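Local coordinates for protein alpha-fucosidase GH29 (Fusarium graminearum, PDB 4PSR) that catalyses the hydrolysis of alpha-L-fucosides, probably removing fucose from the sugar chains of glycoproteins, at residues F29-H34 with S115-A120; T302-S307 with G337-N342; A120-E125 with M164-A169. All coordinates share one frame; numbering follows the deposited sequence. Where two conformers were deposited one is given.

Interaction 1: residues F29-H34 with S115-A120. With FUL (beta-L-fucopyranose), chain M.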
# COMPACT_ATOMS: atom_id res chain seq x y z
N PHE A 29 -8.39 1.22 1.12
CA PHE A 29 -8.36 0.26 0.02
C PHE A 29 -8.44 1.00 -1.29
O PHE A 29 -9.33 1.84 -1.50
CB PHE A 29 -9.55 -0.72 0.15
CG PHE A 29 -9.63 -1.71 -0.97
CD1 PHE A 29 -8.58 -2.59 -1.25
CD2 PHE A 29 -10.77 -1.77 -1.75
CE1 PHE A 29 -8.67 -3.51 -2.33
CE2 PHE A 29 -10.87 -2.68 -2.82
CZ PHE A 29 -9.82 -3.55 -3.10
N GLY A 30 -7.47 0.74 -2.17
CA GLY A 30 -7.47 1.24 -3.53
C GLY A 30 -7.13 0.16 -4.54
O GLY A 30 -6.72 -0.95 -4.17
N VAL A 31 -7.34 0.45 -5.82
CA VAL A 31 -7.05 -0.48 -6.89
C VAL A 31 -6.30 0.22 -8.03
O VAL A 31 -6.66 1.30 -8.47
CB VAL A 31 -8.36 -1.13 -7.44
CG1 VAL A 31 -8.08 -1.96 -8.69
CG2 VAL A 31 -9.02 -1.98 -6.37
N TYR A 32 -5.28 -0.45 -8.55
CA TYR A 32 -4.59 0.00 -9.75
C TYR A 32 -4.33 -1.17 -10.67
O TYR A 32 -4.66 -2.30 -10.35
CB TYR A 32 -3.33 0.84 -9.47
CG TYR A 32 -2.03 0.19 -8.98
CD1 TYR A 32 -0.82 0.75 -9.34
CD2 TYR A 32 -2.02 -0.88 -8.11
CE1 TYR A 32 0.36 0.24 -8.89
CE2 TYR A 32 -0.83 -1.42 -7.65
CZ TYR A 32 0.35 -0.84 -8.03
OH TYR A 32 1.54 -1.38 -7.52
N TRP A 33 -3.78 -0.89 -11.85
CA TRP A 33 -3.63 -1.92 -12.85
C TRP A 33 -2.35 -1.74 -13.67
O TRP A 33 -2.11 -0.69 -14.25
CB TRP A 33 -4.87 -2.02 -13.78
CG TRP A 33 -5.45 -0.72 -14.21
CD1 TRP A 33 -5.21 -0.02 -15.35
CD2 TRP A 33 -6.46 0.01 -13.51
NE1 TRP A 33 -5.98 1.12 -15.40
CE2 TRP A 33 -6.75 1.16 -14.27
CE3 TRP A 33 -7.11 -0.17 -12.29
CZ2 TRP A 33 -7.67 2.11 -13.85
CZ3 TRP A 33 -8.03 0.78 -11.88
CH2 TRP A 33 -8.29 1.90 -12.65
N HIS A 34 -1.59 -2.82 -13.72
CA HIS A 34 -0.42 -2.92 -14.60
C HIS A 34 -0.89 -3.40 -15.97
O HIS A 34 -0.88 -4.60 -16.25
CB HIS A 34 0.61 -3.90 -14.03
CG HIS A 34 1.44 -3.36 -12.89
ND1 HIS A 34 0.92 -3.04 -11.65
CD2 HIS A 34 2.77 -3.14 -12.80
CE1 HIS A 34 1.90 -2.62 -10.87
NE2 HIS A 34 3.03 -2.68 -11.54
N SER A 115 -15.99 -2.80 -5.97
CA SER A 115 -15.09 -3.49 -5.03
C SER A 115 -14.91 -2.77 -3.69
O SER A 115 -14.34 -3.34 -2.76
CB SER A 115 -13.69 -3.72 -5.64
OG SER A 115 -12.89 -2.55 -5.65
N GLY A 116 -15.35 -1.51 -3.61
CA GLY A 116 -15.17 -0.70 -2.43
C GLY A 116 -13.91 0.17 -2.44
O GLY A 116 -13.59 0.80 -1.45
N ALA A 117 -13.20 0.21 -3.56
CA ALA A 117 -12.00 1.04 -3.69
C ALA A 117 -12.38 2.52 -3.48
O ALA A 117 -13.37 2.98 -4.05
CB ALA A 117 -11.45 0.87 -5.07
N ARG A 118 -11.58 3.24 -2.70
CA ARG A 118 -11.81 4.66 -2.53
C ARG A 118 -10.79 5.50 -3.30
O ARG A 118 -10.96 6.71 -3.42
CB ARG A 118 -11.80 5.04 -1.06
CG ARG A 118 -13.05 4.66 -0.33
CD ARG A 118 -13.11 5.47 0.94
NE ARG A 118 -14.39 5.35 1.61
CZ ARG A 118 -14.62 5.84 2.80
NH1 ARG A 118 -13.64 6.48 3.45
NH2 ARG A 118 -15.81 5.69 3.35
N PHE A 119 -9.76 4.84 -3.83
CA PHE A 119 -8.84 5.45 -4.81
C PHE A 119 -8.54 4.42 -5.87
O PHE A 119 -8.52 3.22 -5.57
CB PHE A 119 -7.55 6.05 -4.18
CG PHE A 119 -6.71 5.10 -3.32
CD1 PHE A 119 -5.48 4.67 -3.76
CD2 PHE A 119 -7.10 4.76 -2.03
CE1 PHE A 119 -4.69 3.86 -2.97
CE2 PHE A 119 -6.32 3.93 -1.23
CZ PHE A 119 -5.10 3.49 -1.71
N ALA A 120 -8.32 4.88 -7.10
CA ALA A 120 -8.11 3.99 -8.21
C ALA A 120 -7.39 4.69 -9.34
O ALA A 120 -7.45 5.92 -9.45
CB ALA A 120 -9.46 3.43 -8.72
C1 FUL M . 8.28 -3.32 -8.64
C2 FUL M . 8.32 -3.34 -10.16
O2 FUL M . 9.62 -3.67 -10.67
C3 FUL M . 7.30 -4.36 -10.59
O3 FUL M . 7.34 -4.48 -11.99
C4 FUL M . 5.96 -3.89 -10.10
O4 FUL M . 5.62 -2.67 -10.76
C5 FUL M . 6.00 -3.71 -8.59
C6 FUL M . 4.71 -3.16 -8.02
O5 FUL M . 7.05 -2.83 -8.18
O1 FUL M . 9.28 -2.44 -8.18
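F29 O is held by two neighbours on the 115-120 segment. R118 N donates to it at 2.9 Å in a nearly straight bond (173°). A117 CA adds a longer CH...O contact at 3.5 Å. One step along, V31 N donates to F119 O at 3.0 Å, and A120 CA closes to 3.1 Å from V31 O. The strands run parallel here. With chi1 55°, F119 CG is turned between its own N and carbonyl carbon, and the ring lies flat over the backbone of G30, which has no side chain. G30 CA sits above the ring centre at 3.6 Å, a CH-pi contact. The F29 ring turns an edge to the chain at S115 and G116, with CE2 3.5 Å from S115 OG. That hydroxyl is also hydrogen-bonded to V112 O. V31 CG2 rests on A117 CB. G116, with positive phi, ends helix 105-114 in a Schellman motif before strand 119-125 starts. Beyond the pairing, H34 NE2 shares a 2.7 Å hydrogen bond with O4 of the bound fucose. The sugar as a whole is also hydrogen-bonded to H126, H127 and D226, among others. This is a TIM barrel: first and second strands pair side by side, and the sugar binds at their C-terminal end.

Interaction 2: residues T302-S307 with G337-N342; sequences TDDAIS and GNMLLN
Five backbone hydrogen bonds join T302-I306 to N338-N342 in parallel ladder order. T302 N donates to N338 O, and T302 O accepts from L340 N at 2.9 Å, almost straight at 173°. D304 N then donates to L340 O, and D304 O accepts from N342 N at 2.8 Å. I306 N ends the ladder on N342 O at 3.2 Å. The pair forms the seventh and eighth strands of the TIM barrel, a beta-alpha-beta unit whose helix is 322-334. One water extends the ladder: it donates to N342 O at 2.8 Å and accepts from S307 N. Among polar side chains, D304 OD1 accepts from its neighbour A305 N at 2.8 Å through its anti lone pair, and also pairs with R289. N342 OD1 accepts from H34 ND1, and N342 ND2 donates to W311 O. D303 lies side by side with L340, OD1 3.6 Å from L340 CD2, and this oxygen accepts from W224 NE1. In van der Waals contact, L341 CD1 lies against the A305 backbone and meets I306 CG1 at 4.0 Å. M339 SD touches D304 CB on the side where helix 322-334 packs.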
# COMPACT_ATOMS: atom_id res chain seq x y z
N THR A 302 1.03 -0.35 1.23
CA THR A 302 1.68 -1.46 0.56
C THR A 302 0.84 -1.80 -0.67
O THR A 302 -0.34 -1.44 -0.76
CB THR A 302 1.89 -2.64 1.50
OG1 THR A 302 2.65 -3.67 0.86
CG2 THR A 302 0.57 -3.23 1.93
N ASP A 303 1.46 -2.49 -1.62
CA ASP A 303 0.75 -2.96 -2.82
C ASP A 303 0.59 -4.48 -2.80
O ASP A 303 1.47 -5.19 -2.32
CB ASP A 303 1.50 -2.57 -4.10
CG ASP A 303 2.07 -1.20 -4.02
OD1 ASP A 303 1.29 -0.24 -3.87
OD2 ASP A 303 3.33 -1.09 -4.06
N ASP A 304 -0.52 -4.99 -3.31
CA ASP A 304 -0.72 -6.42 -3.43
C ASP A 304 -1.33 -6.70 -4.80
O ASP A 304 -1.51 -5.77 -5.58
CB ASP A 304 -1.63 -6.95 -2.33
CG ASP A 304 -1.19 -8.32 -1.83
OD1 ASP A 304 -0.93 -9.22 -2.67
OD2 ASP A 304 -1.08 -8.48 -0.60
N ALA A 305 -1.63 -7.96 -5.11
CA ALA A 305 -2.12 -8.31 -6.44
C ALA A 305 -2.99 -9.54 -6.37
O ALA A 305 -2.75 -10.40 -5.52
CB ALA A 305 -0.93 -8.54 -7.36
N ILE A 306 -4.03 -9.62 -7.20
CA ILE A 306 -4.84 -10.83 -7.26
C ILE A 306 -3.96 -11.97 -7.84
O ILE A 306 -4.21 -13.09 -7.55
CB ILE A 306 -6.19 -10.61 -8.05
CG1 ILE A 306 -6.99 -9.45 -7.44
CG2 ILE A 306 -7.02 -11.87 -8.06
CD1 ILE A 306 -8.26 -9.11 -8.22
N SER A 307 -3.22 -11.61 -8.85
CA SER A 307 -2.43 -12.58 -9.54
C SER A 307 -1.45 -13.24 -8.59
O SER A 307 -0.88 -12.59 -7.72
CB SER A 307 -1.68 -11.88 -10.64
OG SER A 307 -0.72 -12.75 -11.14
N GLY A 337 -1.75 0.98 7.94
CA GLY A 337 -1.53 1.21 6.52
C GLY A 337 -2.75 1.13 5.64
O GLY A 337 -3.83 0.73 6.09
N ASN A 338 -2.58 1.52 4.37
CA ASN A 338 -3.52 1.21 3.29
C ASN A 338 -3.00 0.06 2.43
O ASN A 338 -1.78 -0.17 2.37
CB ASN A 338 -3.73 2.41 2.35
CG ASN A 338 -4.52 3.54 2.97
OD1 ASN A 338 -5.16 3.40 4.00
ND2 ASN A 338 -4.47 4.69 2.32
N MET A 339 -3.90 -0.60 1.70
CA MET A 339 -3.54 -1.62 0.72
C MET A 339 -4.01 -1.19 -0.64
O MET A 339 -5.22 -0.93 -0.85
CB MET A 339 -4.17 -2.98 1.06
CG MET A 339 -3.59 -4.12 0.21
SD MET A 339 -4.20 -5.74 0.63
CE MET A 339 -5.70 -5.61 -0.26
N LEU A 340 -3.08 -1.13 -1.59
CA LEU A 340 -3.39 -0.82 -2.99
C LEU A 340 -3.28 -2.12 -3.78
O LEU A 340 -2.19 -2.70 -3.93
CB LEU A 340 -2.38 0.22 -3.53
CG LEU A 340 -2.45 0.53 -5.03
CD1 LEU A 340 -3.85 0.99 -5.45
CD2 LEU A 340 -1.37 1.56 -5.41
N LEU A 341 -4.44 -2.60 -4.25
CA LEU A 341 -4.55 -3.88 -4.95
C LEU A 341 -4.43 -3.74 -6.45
O LEU A 341 -5.15 -2.98 -7.10
CB LEU A 341 -5.88 -4.55 -4.60
CG LEU A 341 -6.17 -5.89 -5.27
CD1 LEU A 341 -5.19 -6.97 -4.85
CD2 LEU A 341 -7.61 -6.30 -4.98
N ASN A 342 -3.51 -4.53 -7.02
CA ASN A 342 -3.30 -4.56 -8.46
C ASN A 342 -4.15 -5.60 -9.16
O ASN A 342 -4.24 -6.75 -8.68
CB ASN A 342 -1.82 -4.81 -8.80
CG ASN A 342 -1.60 -5.00 -10.26
OD1 ASN A 342 -1.58 -4.04 -11.00
ND2 ASN A 342 -1.42 -6.24 -10.68
O HOH W 1 -3.30 -8.94 -10.19

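Interaction 3: residues A120-E125 with M164-A169; sequences AGPVAE and MKLVIA
Strands 120-125 and 165-169 run parallel, their axes 17° apart and 4.6 Å at closest approach. Four backbone hydrogen bonds join them. A120 N donates to K165 O, V167 N to A120 O, A169 N to P122 O and A124 N to A169 O. The last is the shortest, at 2.8 Å. In the V167 N to A120 O bond the donor stands well above the carbonyl plane. The ladder has a gap at V167 O. It faces P122 N, which carries no hydrogen, and no polar partner reaches this buried oxygen. G121 CA lies 3.2 Å from V167 O in a CH...O contact. G121, with phi 164°, has no CB; one there would collide with V167 O.

On the side facing helix 151-161, P122 and I168 cross at an angle, with P122 CG 3.7 Å from I168 CD1. The I168 chi2 of -72° turns CD1 against the proline ring. I168 CG2 is packed tightly on A124 CB at 3.4 Å. W155 covers P122 from the helix. At the N-terminal end the bent side chain of M164 brings SD and CE to A120 CB, both at 4.1 Å. Facing the barrel interior, V123 CG2 meets A169 CB at 4.0 Å, with Y32 beside both. E125 turns away to a salt bridge with K210.

The nearest atoms of the V123 side chain and the bound fucose are about 6 Å apart. Strand, helix 151-161 and strand make a beta-alpha-beta crossover, the repeating unit of the TIM barrel, here its second and third strands.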
# COMPACT_ATOMS: atom_id res chain seq x y z
N ALA A 120 -8.32 4.88 -7.10
CA ALA A 120 -8.11 3.99 -8.21
C ALA A 120 -7.39 4.69 -9.34
O ALA A 120 -7.45 5.92 -9.45
CB ALA A 120 -9.46 3.43 -8.72
N GLY A 121 -6.73 3.90 -10.18
CA GLY A 121 -6.17 4.46 -11.39
C GLY A 121 -5.15 3.56 -12.03
O GLY A 121 -4.84 2.49 -11.52
N PRO A 122 -4.59 4.01 -13.16
CA PRO A 122 -3.65 3.21 -13.95
C PRO A 122 -2.19 3.35 -13.51
O PRO A 122 -1.78 4.35 -12.94
CB PRO A 122 -3.73 3.84 -15.34
CG PRO A 122 -4.04 5.32 -15.03
CD PRO A 122 -4.99 5.26 -13.85
N VAL A 123 -1.41 2.33 -13.85
CA VAL A 123 -0.00 2.54 -14.12
C VAL A 123 0.04 3.42 -15.37
O VAL A 123 -0.43 3.02 -16.44
CB VAL A 123 0.74 1.20 -14.35
CG1 VAL A 123 2.14 1.45 -14.90
CG2 VAL A 123 0.81 0.42 -13.05
N ALA A 124 0.56 4.64 -15.24
CA ALA A 124 0.62 5.57 -16.37
C ALA A 124 1.90 5.36 -17.18
O ALA A 124 1.91 5.61 -18.40
CB ALA A 124 0.53 7.00 -15.91
N GLU A 125 2.98 4.95 -16.52
CA GLU A 125 4.23 4.62 -17.22
C GLU A 125 4.97 3.64 -16.31
O GLU A 125 5.24 3.99 -15.16
CB GLU A 125 5.08 5.84 -17.50
CG GLU A 125 6.38 5.44 -18.21
CD GLU A 125 7.18 6.58 -18.78
OE1 GLU A 125 6.69 7.71 -18.85
OE2 GLU A 125 8.37 6.31 -19.14
N MET A 164 -14.25 8.31 -7.04
CA MET A 164 -13.07 7.80 -6.37
C MET A 164 -11.95 8.82 -6.57
O MET A 164 -11.92 9.55 -7.56
CB MET A 164 -12.65 6.43 -6.93
CG MET A 164 -13.67 5.35 -6.66
SD MET A 164 -13.29 3.75 -7.36
CE MET A 164 -13.49 4.07 -9.10
N LYS A 165 -11.04 8.86 -5.61
CA LYS A 165 -9.79 9.60 -5.76
C LYS A 165 -8.93 8.91 -6.80
O LYS A 165 -9.01 7.69 -6.99
CB LYS A 165 -9.06 9.70 -4.41
CG LYS A 165 -9.81 10.50 -3.34
CD LYS A 165 -9.37 11.94 -3.31
CE LYS A 165 -10.02 12.74 -2.18
NZ LYS A 165 -9.50 14.13 -2.21
N LEU A 166 -8.08 9.68 -7.46
CA LEU A 166 -7.25 9.18 -8.55
C LEU A 166 -5.81 8.94 -8.09
O LEU A 166 -5.12 9.88 -7.62
CB LEU A 166 -7.24 10.17 -9.72
CG LEU A 166 -6.39 9.80 -10.93
CD1 LEU A 166 -6.90 8.58 -11.63
CD2 LEU A 166 -6.29 10.97 -11.91
N VAL A 167 -5.35 7.70 -8.26
CA VAL A 167 -3.93 7.37 -8.13
C VAL A 167 -3.35 7.14 -9.51
O VAL A 167 -3.98 6.52 -10.39
CB VAL A 167 -3.68 6.14 -7.20
CG1 VAL A 167 -4.46 4.90 -7.64
CG2 VAL A 167 -2.19 5.82 -7.09
N ILE A 168 -2.12 7.63 -9.69
CA ILE A 168 -1.34 7.37 -10.90
C ILE A 168 -0.01 6.76 -10.48
O ILE A 168 0.68 7.34 -9.63
CB ILE A 168 -1.08 8.65 -11.73
CG1 ILE A 168 -2.41 9.26 -12.24
CG2 ILE A 168 -0.11 8.38 -12.89
CD1 ILE A 168 -3.10 8.49 -13.35
N ALA A 169 0.33 5.60 -11.04
CA ALA A 169 1.63 4.95 -10.77
C ALA A 169 2.62 5.22 -11.87
O ALA A 169 2.33 5.12 -13.08
CB ALA A 169 1.44 3.44 -10.55

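From the N terminus, strand 29-33 comes first. Interaction 1 closes the long loop from it to strand 119-125. Interaction 3 then starts at A120, the residue it shares with interaction 1, and closes the shorter excursion through helix 151-161. Interaction 2 comes last, around helix 322-334. The three loops follow in series; none nests in or crosses another. In space, strand 29-33 lies between 119-125 and 337-343. G30 O accepts from L341 N on one edge, and V31 O pairs with G121 N on the other, so interactions 1 and 2 meet where the barrel closes. Interactions 2 and 3 do not touch. Three strands, 222-225, 268-272 and 284-287, complete the barrel between them.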